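Local coordinates for Lin2891 protein (Listeria innocua, PDB 3DB0), which probably acts as a flavin-dependent oxidoreductase of the pyridoxamine 5'-phosphate oxidase family, although its own substrate is not established, at residues Glu88-Ser91 with Ile92-Arg95; Tyr70-Pro73 with Gly74-Phe77; Lys54-Glu57 with Val58-Asn61; Ile10-Ile13 with Leu14-Gln18. One frame throughout, in Å; residues are numbered along the deposited sequence.

Interactions 2 and 4 are coupled on one side of a closed antiparallel barrel: their centres lie 12 Å apart, D71 OD2 comes within 2.9 Å of H17 NE2 in a probable hydrogen bond, and I13 CD1 packs on A76 O at 3.8 Å. Interaction 3 sits across the chain's centre from both, its centre 29 Å from that of interaction 2. Interaction 1 stands apart, its nearest atoms about 9 Å from those of interaction 3. Relatives bind FMN where two subunits meet; where these contacts lie relative to such a site can only be inferred, but interactions 2, 3 and 4 all reach other subunits.

Interaction 1. Residues Glu88-Ser91 with Ile92-Arg95; sequences EDES and IKER
D89 and I92 set their side chains at about a right angle to each other where helix 90-100 begins, and the pair illustrates how a first turn is capped. D89 is the N-cap: its CG stands anti to its own nitrogen (chi1 -178°), which carries the carboxylate back over the N-H groups of the first turn. OD1 accepts from I92 N at 3.1 Å, the donor approaching from above the carboxylate plane, and takes a second, weak bond from S91 N. The aliphatic part of the isoleucine joins in: I92 CD1 rests on D89 CB at 3.9 Å, while CG1 lies beside the carboxylate. On the backbone, K93 N reaches D89 O at 3.0 Å in the carbonyl plane, followed by E94 N to E90 O and R95 N to S91 O in the usual i to i+4 pattern.

One residue further on, E90 and K93 meet, the two chains slanting across each other. Each bends to make the meeting possible, E90 at chi2 (-71°) and K93 at chi3, and K93 NZ arrives above the carboxylate plane of E90 to form a salt bridge with OE2 at 3.2 Å. On its way the lysine chain passes close over the backbone, with K93 CG 3.4 Å from D89 O. E87, in the loop leading to the helix, touches both I92 and K93 and accepts a hydrogen bond from D89 N.

Negative groups thus gather at the amino end of the helix, where they would probably interact favourably with its dipole, while K93 would offset part of their charge.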
loop_
_atom_site.group_PDB
_atom_site.type_symbol
_atom_site.label_atom_id
_atom_site.label_comp_id
_atom_site.label_asym_id
_atom_site.label_seq_id
_atom_site.Cartn_x
_atom_site.Cartn_y
_atom_site.Cartn_z
ATOM N N GLU B 88 -12.386 16.545 15.419
ATOM C CA GLU B 88 -12.170 17.307 16.664
ATOM C C GLU B 88 -11.977 16.434 17.872
ATOM O O GLU B 88 -11.568 16.906 18.920
ATOM C CB GLU B 88 -13.345 18.289 16.896
ATOM C CG GLU B 88 -13.419 19.448 15.854
ATOM C CD GLU B 88 -14.633 20.364 16.037
ATOM O OE1 GLU B 88 -15.358 20.259 17.046
ATOM O OE2 GLU B 88 -14.875 21.197 15.149
ATOM N N ASP B 89 -12.267 15.151 17.729
ATOM C CA ASP B 89 -12.110 14.203 18.854
ATOM C C ASP B 89 -10.639 13.817 18.923
ATOM O O ASP B 89 -10.082 13.225 18.009
ATOM C CB ASP B 89 -13.012 12.967 18.669
ATOM C CG ASP B 89 -12.936 11.968 19.821
ATOM O OD1 ASP B 89 -11.843 11.493 20.239
ATOM O OD2 ASP B 89 -14.008 11.551 20.252
ATOM N N GLU B 90 -10.040 14.225 20.022
ATOM C CA GLU B 90 -8.635 14.055 20.250
ATOM C C GLU B 90 -8.230 12.606 20.335
ATOM O O GLU B 90 -7.107 12.270 19.994
ATOM C CB GLU B 90 -8.212 14.792 21.507
ATOM C CG GLU B 90 -8.133 16.295 21.354
ATOM C CD GLU B 90 -6.969 16.744 20.498
ATOM O OE1 GLU B 90 -5.987 15.961 20.324
ATOM O OE2 GLU B 90 -7.026 17.907 20.038
ATOM N N SER B 91 -9.108 11.758 20.852
ATOM C CA SER B 91 -8.777 10.335 20.917
ATOM C C SER B 91 -8.741 9.743 19.490
ATOM O O SER B 91 -7.947 8.866 19.196
ATOM C CB SER B 91 -9.766 9.557 21.789
ATOM O OG SER B 91 -11.017 9.409 21.174
ATOM N N ILE B 92 -9.594 10.239 18.602
ATOM C CA ILE B 92 -9.623 9.733 17.213
ATOM C C ILE B 92 -8.383 10.251 16.483
ATOM O O ILE B 92 -7.717 9.520 15.747
ATOM C CB ILE B 92 -10.910 10.143 16.443
ATOM C CG1 ILE B 92 -12.136 9.429 17.006
ATOM C CG2 ILE B 92 -10.752 9.796 14.971
ATOM C CD1 ILE B 92 -13.515 9.882 16.368
ATOM N N LYS B 93 -8.027 11.500 16.744
ATOM C CA LYS B 93 -6.841 12.061 16.113
ATOM C C LYS B 93 -5.578 11.300 16.501
ATOM O O LYS B 93 -4.723 11.082 15.657
ATOM C CB LYS B 93 -6.649 13.532 16.487
ATOM C CG LYS B 93 -7.732 14.457 15.894
ATOM C CD LYS B 93 -7.614 15.859 16.455
ATOM C CE LYS B 93 -6.270 16.455 16.155
ATOM N NZ LYS B 93 -6.075 17.680 16.964
ATOM N N GLU B 94 -5.468 10.965 17.783
ATOM C CA GLU B 94 -4.279 10.276 18.353
ATOM C C GLU B 94 -4.201 8.857 17.861
ATOM O O GLU B 94 -3.122 8.337 17.558
ATOM C CB GLU B 94 -4.321 10.264 19.881
ATOM C CG GLU B 94 -3.164 9.461 20.552
ATOM C CD GLU B 94 -1.802 10.054 20.276
ATOM O OE1 GLU B 94 -1.756 11.268 20.056
ATOM O OE2 GLU B 94 -0.779 9.317 20.268
ATOM N N ARG B 95 -5.359 8.228 17.755
ATOM C CA ARG B 95 -5.411 6.889 17.227
ATOM C C ARG B 95 -4.932 6.829 15.758
ATOM O O ARG B 95 -4.168 5.980 15.404
ATOM C CB ARG B 95 -6.822 6.334 17.359
ATOM C CG ARG B 95 -6.953 4.928 16.828
ATOM C CD ARG B 95 -5.926 4.019 17.453
ATOM N NE ARG B 95 -6.107 3.842 18.902
ATOM C CZ ARG B 95 -6.922 2.928 19.434
ATOM N NH1 ARG B 95 -7.626 2.117 18.645
ATOM N NH2 ARG B 95 -7.041 2.829 20.741
#

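Interaction 2. Residues Tyr70-Pro73 with Gly74-Phe77; sequences YDSP and GSAF
S75 OG is gripped by two consecutive backbone N-H groups: D71 N donates to it at 2.9 Å and S72 N, rather straighter, at 2.9 Å with an angle of 151°. S75 chi1 of -65° sets the hydroxyl beside its own nitrogen and turns it back into the loop, where one oxygen accepts from two successive amides. It is a clear example of a side chain standing in for a backbone acceptor. The loop reverses at the same place through a type I beta turn from S72 to S75, closed by S75 N to S72 O at 3.1 Å; this donor lies well above the carbonyl plane. S72 O also sits over one face of the Y70 ring, near its rim. A water bridges the turn, accepting from G74 N at 2.9 Å and hydrogen-bonded to S72 OG at 2.8 Å.

At the base of the loop Y70 and F77 lie side by side and point the same way, yet their rings form a T-shaped pair. The edge of Y70 faces the ring of F77, with centroids 5.5 Å apart and planes at 76°, and CD1 of Y70 is 3.8 Å from CD1 of F77. Y34 of a second subunit stacks on Y70 and meets F77 edge to face, extending the aromatic cluster across the interface. The loop joins strand 63-68 to strand 77-86, with F77 bonded through its backbone to L126 of strand 113-126 and D71 set beside H17.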
loop_
_atom_site.group_PDB
_atom_site.type_symbol
_atom_site.label_atom_id
_atom_site.label_comp_id
_atom_site.label_asym_id
_atom_site.label_seq_id
_atom_site.Cartn_x
_atom_site.Cartn_y
_atom_site.Cartn_z
ATOM N N TYR B 70 -9.420 1.317 -7.535
ATOM C CA TYR B 70 -9.068 1.047 -8.915
ATOM C C TYR B 70 -7.617 0.501 -9.025
ATOM O O TYR B 70 -6.647 1.241 -8.950
ATOM C CB TYR B 70 -9.329 2.291 -9.772
ATOM C CG TYR B 70 -9.055 2.101 -11.231
ATOM C CD1 TYR B 70 -10.080 1.855 -12.119
ATOM C CD2 TYR B 70 -7.737 2.078 -11.709
ATOM C CE1 TYR B 70 -9.832 1.616 -13.452
ATOM C CE2 TYR B 70 -7.469 1.841 -13.048
ATOM C CZ TYR B 70 -8.534 1.616 -13.913
ATOM O OH TYR B 70 -8.285 1.407 -15.237
ATOM N N ASP B 71 -7.504 -0.811 -9.195
ATOM C CA ASP B 71 -6.216 -1.523 -9.280
ATOM C C ASP B 71 -5.777 -1.740 -10.732
ATOM O O ASP B 71 -4.602 -1.610 -11.078
ATOM C CB ASP B 71 -6.344 -2.899 -8.628
ATOM C CG ASP B 71 -6.619 -2.813 -7.162
ATOM O OD1 ASP B 71 -6.084 -1.894 -6.562
ATOM O OD2 ASP B 71 -7.375 -3.642 -6.624
ATOM N N SER B 72 -6.770 -2.057 -11.555
ATOM C CA SER B 72 -6.624 -2.316 -12.975
ATOM C C SER B 72 -7.925 -1.994 -13.721
ATOM O O SER B 72 -8.960 -1.692 -13.111
ATOM C CB SER B 72 -6.292 -3.782 -13.212
ATOM O OG SER B 72 -7.322 -4.586 -12.669
ATOM N N PRO B 73 -7.873 -2.046 -15.056
ATOM C CA PRO B 73 -9.092 -1.697 -15.792
ATOM C C PRO B 73 -10.338 -2.529 -15.429
ATOM O O PRO B 73 -11.432 -2.061 -15.655
ATOM C CB PRO B 73 -8.685 -1.886 -17.264
ATOM C CG PRO B 73 -7.214 -1.750 -17.266
ATOM C CD PRO B 73 -6.745 -2.327 -15.959
ATOM N N GLY B 74 -10.162 -3.722 -14.855
ATOM C CA GLY B 74 -11.288 -4.588 -14.475
ATOM C C GLY B 74 -11.742 -4.529 -13.013
ATOM O O GLY B 74 -12.689 -5.186 -12.636
ATOM N N SER B 75 -11.034 -3.756 -12.195
ATOM C CA SER B 75 -11.358 -3.577 -10.776
ATOM C C SER B 75 -12.715 -2.912 -10.569
ATOM O O SER B 75 -13.015 -1.949 -11.249
ATOM C CB SER B 75 -10.360 -2.605 -10.130
ATOM O OG SER B 75 -9.036 -3.067 -10.084
ATOM N N ALA B 76 -13.530 -3.452 -9.652
ATOM C CA ALA B 76 -14.736 -2.748 -9.203
ATOM C C ALA B 76 -14.141 -1.749 -8.200
ATOM O O ALA B 76 -13.222 -2.076 -7.428
ATOM C CB ALA B 76 -15.691 -3.653 -8.497
ATOM N N PHE B 77 -14.632 -0.524 -8.224
ATOM C CA PHE B 77 -14.115 0.505 -7.342
ATOM C C PHE B 77 -15.235 1.389 -6.871
ATOM O O PHE B 77 -16.383 1.210 -7.262
ATOM C CB PHE B 77 -12.981 1.304 -7.987
ATOM C CG PHE B 77 -13.379 2.045 -9.200
ATOM C CD1 PHE B 77 -13.421 1.401 -10.428
ATOM C CD2 PHE B 77 -13.745 3.391 -9.121
ATOM C CE1 PHE B 77 -13.827 2.086 -11.560
ATOM C CE2 PHE B 77 -14.155 4.064 -10.243
ATOM C CZ PHE B 77 -14.182 3.414 -11.469
HETATM O O HOH W 1 -8.305 -6.003 -14.935
#

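Interaction 3. Residues Lys54-Glu57 with Val58-Asn61; sequences KTEE and VRRN
E56 reaches two arginines of the next helical turn, R59 and R60, and its side chain can be followed outward atom by atom. E56 CB lies 4.1 Å from R59 NH1. CG, placed anti to the backbone N (chi1 -175°), comes up to the edge of the R60 guanidinium, 3.4 Å from R60 NH1. A bend at chi2 then turns the carboxylate across both neighbours, with E56 CD 3.6 Å from R60 NH1. OE1 receives R59 NH1 at 2.8 Å, nearly along its C-O axis and within the guanidinium plane, whereas OE2 lies against R60 CD and takes only a weak bond from R60 NH1 at 3.1 Å, the two planes standing 80° apart.

This is a textbook i to i+3 and i to i+4 salt-bridge network on the outer side of helix 53-60, which connects strand 43-49 to strand 63-68 along the chain. R59 is further steadied by T55, whose CG2 lies over one guanidinium face, 3.2 Å from R59 CZ, and by K50 O, which accepts from NH2. Toward the barrel, T55 and V58 pack on strand 77-86, while E57 bonds to S24 and pairs with R33, and T55 OG1 turns to S48. At the helix end N61 N donates to E57 O at 2.8 Å.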
loop_
_atom_site.group_PDB
_atom_site.type_symbol
_atom_site.label_atom_id
_atom_site.label_comp_id
_atom_site.label_asym_id
_atom_site.label_seq_id
_atom_site.Cartn_x
_atom_site.Cartn_y
_atom_site.Cartn_z
ATOM N N LYS B 54 -4.975 21.347 1.198
ATOM C CA LYS B 54 -6.166 20.493 1.217
ATOM C C LYS B 54 -6.980 20.700 2.480
ATOM O O LYS B 54 -8.192 20.633 2.458
ATOM C CB LYS B 54 -5.857 19.017 1.011
ATOM C CG LYS B 54 -5.049 18.365 2.109
ATOM C CD LYS B 54 -4.814 16.898 1.797
ATOM C CE LYS B 54 -3.982 16.261 2.884
ATOM N NZ LYS B 54 -3.239 15.047 2.441
ATOM N N THR B 55 -6.312 21.035 3.581
ATOM C CA THR B 55 -7.000 21.338 4.809
ATOM C C THR B 55 -7.811 22.620 4.704
ATOM O O THR B 55 -8.944 22.674 5.171
ATOM C CB THR B 55 -6.011 21.525 5.974
ATOM O OG1 THR B 55 -5.277 20.309 6.137
ATOM C CG2 THR B 55 -6.760 21.921 7.260
ATOM N N GLU B 56 -7.221 23.666 4.132
ATOM C CA GLU B 56 -7.936 24.925 3.937
ATOM C C GLU B 56 -9.063 24.789 2.920
ATOM O O GLU B 56 -10.110 25.450 3.027
ATOM C CB GLU B 56 -6.985 26.077 3.558
ATOM C CG GLU B 56 -7.681 27.449 3.467
ATOM C CD GLU B 56 -8.281 27.914 4.790
ATOM O OE1 GLU B 56 -7.871 27.403 5.847
ATOM O OE2 GLU B 56 -9.160 28.799 4.757
ATOM N N GLU B 57 -8.856 23.952 1.910
ATOM C CA GLU B 57 -9.897 23.737 0.928
ATOM C C GLU B 57 -11.164 23.192 1.598
ATOM O O GLU B 57 -12.279 23.695 1.382
ATOM C CB GLU B 57 -9.410 22.806 -0.178
ATOM C CG GLU B 57 -8.467 23.504 -1.119
ATOM C CD GLU B 57 -7.583 22.541 -1.883
ATOM O OE1 GLU B 57 -7.952 21.382 -1.954
ATOM O OE2 GLU B 57 -6.499 22.929 -2.377
ATOM N N VAL B 58 -10.967 22.148 2.408
ATOM C CA VAL B 58 -12.046 21.483 3.177
ATOM C C VAL B 58 -12.771 22.426 4.166
ATOM O O VAL B 58 -13.990 22.347 4.316
ATOM C CB VAL B 58 -11.468 20.222 3.892
ATOM C CG1 VAL B 58 -12.334 19.774 5.008
ATOM C CG2 VAL B 58 -11.275 19.106 2.826
ATOM N N ARG B 59 -12.012 23.311 4.834
ATOM C CA ARG B 59 -12.571 24.250 5.751
ATOM C C ARG B 59 -13.535 25.143 5.040
ATOM O O ARG B 59 -14.539 25.482 5.593
ATOM C CB ARG B 59 -11.518 25.177 6.386
ATOM C CG ARG B 59 -10.561 24.467 7.345
ATOM C CD ARG B 59 -9.810 25.452 8.273
ATOM N NE ARG B 59 -8.758 24.753 9.025
ATOM C CZ ARG B 59 -7.464 24.754 8.686
ATOM N NH1 ARG B 59 -7.039 25.454 7.632
ATOM N NH2 ARG B 59 -6.578 24.089 9.419
ATOM N N ARG B 60 -13.215 25.517 3.804
ATOM C CA ARG B 60 -14.003 26.477 3.047
ATOM C C ARG B 60 -15.073 25.842 2.153
ATOM O O ARG B 60 -16.037 26.507 1.759
ATOM C CB ARG B 60 -13.081 27.360 2.198
ATOM C CG ARG B 60 -12.162 28.209 3.044
ATOM C CD ARG B 60 -10.891 28.635 2.350
ATOM N NE ARG B 60 -10.953 29.964 1.766
ATOM C CZ ARG B 60 -9.897 30.768 1.677
ATOM N NH1 ARG B 60 -8.729 30.387 2.184
ATOM N NH2 ARG B 60 -10.017 31.967 1.131
ATOM N N ASN B 61 -14.869 24.589 1.783
ATOM C CA ASN B 61 -15.877 23.852 0.978
ATOM C C ASN B 61 -15.800 22.374 1.384
ATOM O O ASN B 61 -14.822 21.714 1.061
ATOM C CB ASN B 61 -15.636 24.049 -0.523
ATOM C CG ASN B 61 -16.677 23.356 -1.406
ATOM O OD1 ASN B 61 -17.345 22.436 -0.974
ATOM N ND2 ASN B 61 -16.810 23.809 -2.641
#

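Interaction 4. Residues Ile10-Ile13 with Leu14-Gln18; sequences ILAI and LEQHQ
I13 and H17 make the tight part of this contact, near the carboxyl end of helix 6-16. H17 ND1 donates to I13 O at 2.7 Å with an angle of 164°; the donor lies in the carbonyl plane, on a lone pair, and the acceptor lies within the imidazole plane. H17 chi1 of -57° brings ND1 back to I13 O, while I13 CG2 flanks ND1 at 3.8 Å. The side chain thus supplies a donor to a carbonyl of the final turns, which also takes a weak bond from Q16 N. One residue along, L14 N bonds to I10 O at 3.1 Å. I10, I13 and L14 are buried against L78 of strand 77-86, although I10 CG2 and L14 CD1 touch only lightly, at 4.3 Å.

The outward side is looser. There the exposed Q16 lays its amide against A12 O without a hydrogen bond, the angle being poor, and E15 O makes a weak bond with S72 of the fourth subunit.

The bond to I13 O identifies ND1 as a proton donor, and with D71 at NE2 the imidazole is held from both nitrogens, its rotation fixed and its ring probably polarised.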
loop_
_atom_site.group_PDB
_atom_site.type_symbol
_atom_site.label_atom_id
_atom_site.label_comp_id
_atom_site.label_asym_id
_atom_site.label_seq_id
_atom_site.Cartn_x
_atom_site.Cartn_y
_atom_site.Cartn_z
ATOM N N ILE B 10 -18.802 -2.764 -0.470
ATOM C CA ILE B 10 -18.163 -1.461 -0.273
ATOM C C ILE B 10 -17.049 -1.655 0.732
ATOM O O ILE B 10 -15.918 -1.239 0.503
ATOM C CB ILE B 10 -19.183 -0.393 0.174
ATOM C CG1 ILE B 10 -20.146 -0.087 -0.944
ATOM C CG2 ILE B 10 -18.510 0.954 0.590
ATOM C CD1 ILE B 10 -21.403 0.622 -0.517
ATOM N N LEU B 11 -17.346 -2.341 1.840
ATOM C CA LEU B 11 -16.353 -2.523 2.908
ATOM C C LEU B 11 -15.160 -3.316 2.466
ATOM O O LEU B 11 -14.013 -3.036 2.862
ATOM C CB LEU B 11 -16.991 -3.169 4.143
ATOM C CG LEU B 11 -17.896 -2.228 4.905
ATOM C CD1 LEU B 11 -18.786 -2.962 5.905
ATOM C CD2 LEU B 11 -16.984 -1.222 5.603
ATOM N N ALA B 12 -15.418 -4.307 1.618
ATOM C CA ALA B 12 -14.355 -5.180 1.113
ATOM C C ALA B 12 -13.360 -4.324 0.325
ATOM O O ALA B 12 -12.138 -4.437 0.489
ATOM C CB ALA B 12 -14.949 -6.334 0.232
ATOM N N ILE B 13 -13.887 -3.398 -0.473
ATOM C CA ILE B 13 -13.023 -2.567 -1.294
ATOM C C ILE B 13 -12.205 -1.614 -0.359
ATOM O O ILE B 13 -10.990 -1.419 -0.546
ATOM C CB ILE B 13 -13.819 -1.776 -2.326
ATOM C CG1 ILE B 13 -14.473 -2.683 -3.388
ATOM C CG2 ILE B 13 -12.895 -0.782 -3.010
ATOM C CD1 ILE B 13 -15.411 -1.954 -4.346
ATOM N N LEU B 14 -12.873 -1.080 0.667
ATOM C CA LEU B 14 -12.202 -0.204 1.647
ATOM C C LEU B 14 -11.178 -0.988 2.467
ATOM O O LEU B 14 -10.162 -0.448 2.852
ATOM C CB LEU B 14 -13.205 0.464 2.623
ATOM C CG LEU B 14 -14.175 1.483 2.011
ATOM C CD1 LEU B 14 -15.180 2.027 3.017
ATOM C CD2 LEU B 14 -13.351 2.632 1.313
ATOM N N GLU B 15 -11.441 -2.262 2.735
ATOM C CA GLU B 15 -10.521 -3.015 3.569
ATOM C C GLU B 15 -9.240 -3.326 2.839
ATOM O O GLU B 15 -8.169 -3.409 3.448
ATOM C CB GLU B 15 -11.184 -4.301 4.093
ATOM C CG GLU B 15 -12.426 -4.016 4.920
ATOM C CD GLU B 15 -13.206 -5.241 5.273
ATOM O OE1 GLU B 15 -13.010 -6.276 4.600
ATOM O OE2 GLU B 15 -14.052 -5.157 6.197
ATOM N N GLN B 16 -9.349 -3.413 1.521
ATOM C CA GLN B 16 -8.236 -3.788 0.682
ATOM C C GLN B 16 -7.495 -2.646 0.069
ATOM O O GLN B 16 -6.508 -2.860 -0.595
ATOM C CB GLN B 16 -8.753 -4.729 -0.385
ATOM C CG GLN B 16 -9.370 -5.961 0.260
ATOM C CD GLN B 16 -10.464 -6.576 -0.576
ATOM O OE1 GLN B 16 -10.578 -6.285 -1.767
ATOM N NE2 GLN B 16 -11.304 -7.405 0.052
ATOM N N HIS B 17 -7.950 -1.413 0.302
ATOM C CA HIS B 17 -7.271 -0.242 -0.275
ATOM C C HIS B 17 -7.152 0.908 0.722
ATOM O O HIS B 17 -8.111 1.305 1.351
ATOM C CB HIS B 17 -8.003 0.280 -1.523
ATOM C CG HIS B 17 -8.163 -0.746 -2.584
ATOM N ND1 HIS B 17 -9.181 -1.675 -2.575
ATOM C CD2 HIS B 17 -7.404 -1.028 -3.661
ATOM C CE1 HIS B 17 -9.047 -2.474 -3.616
ATOM N NE2 HIS B 17 -7.974 -2.107 -4.287
ATOM N N GLN B 18 -5.955 1.447 0.812
ATOM C CA GLN B 18 -5.687 2.545 1.690
ATOM C C GLN B 18 -5.240 3.783 0.901
ATOM O O GLN B 18 -4.980 4.814 1.496
ATOM C CB GLN B 18 -4.614 2.191 2.691
ATOM C CG GLN B 18 -5.126 1.406 3.891
ATOM C CD GLN B 18 -4.059 1.272 4.987
ATOM O OE1 GLN B 18 -2.879 1.551 4.761
ATOM N NE2 GLN B 18 -4.477 0.835 6.171
#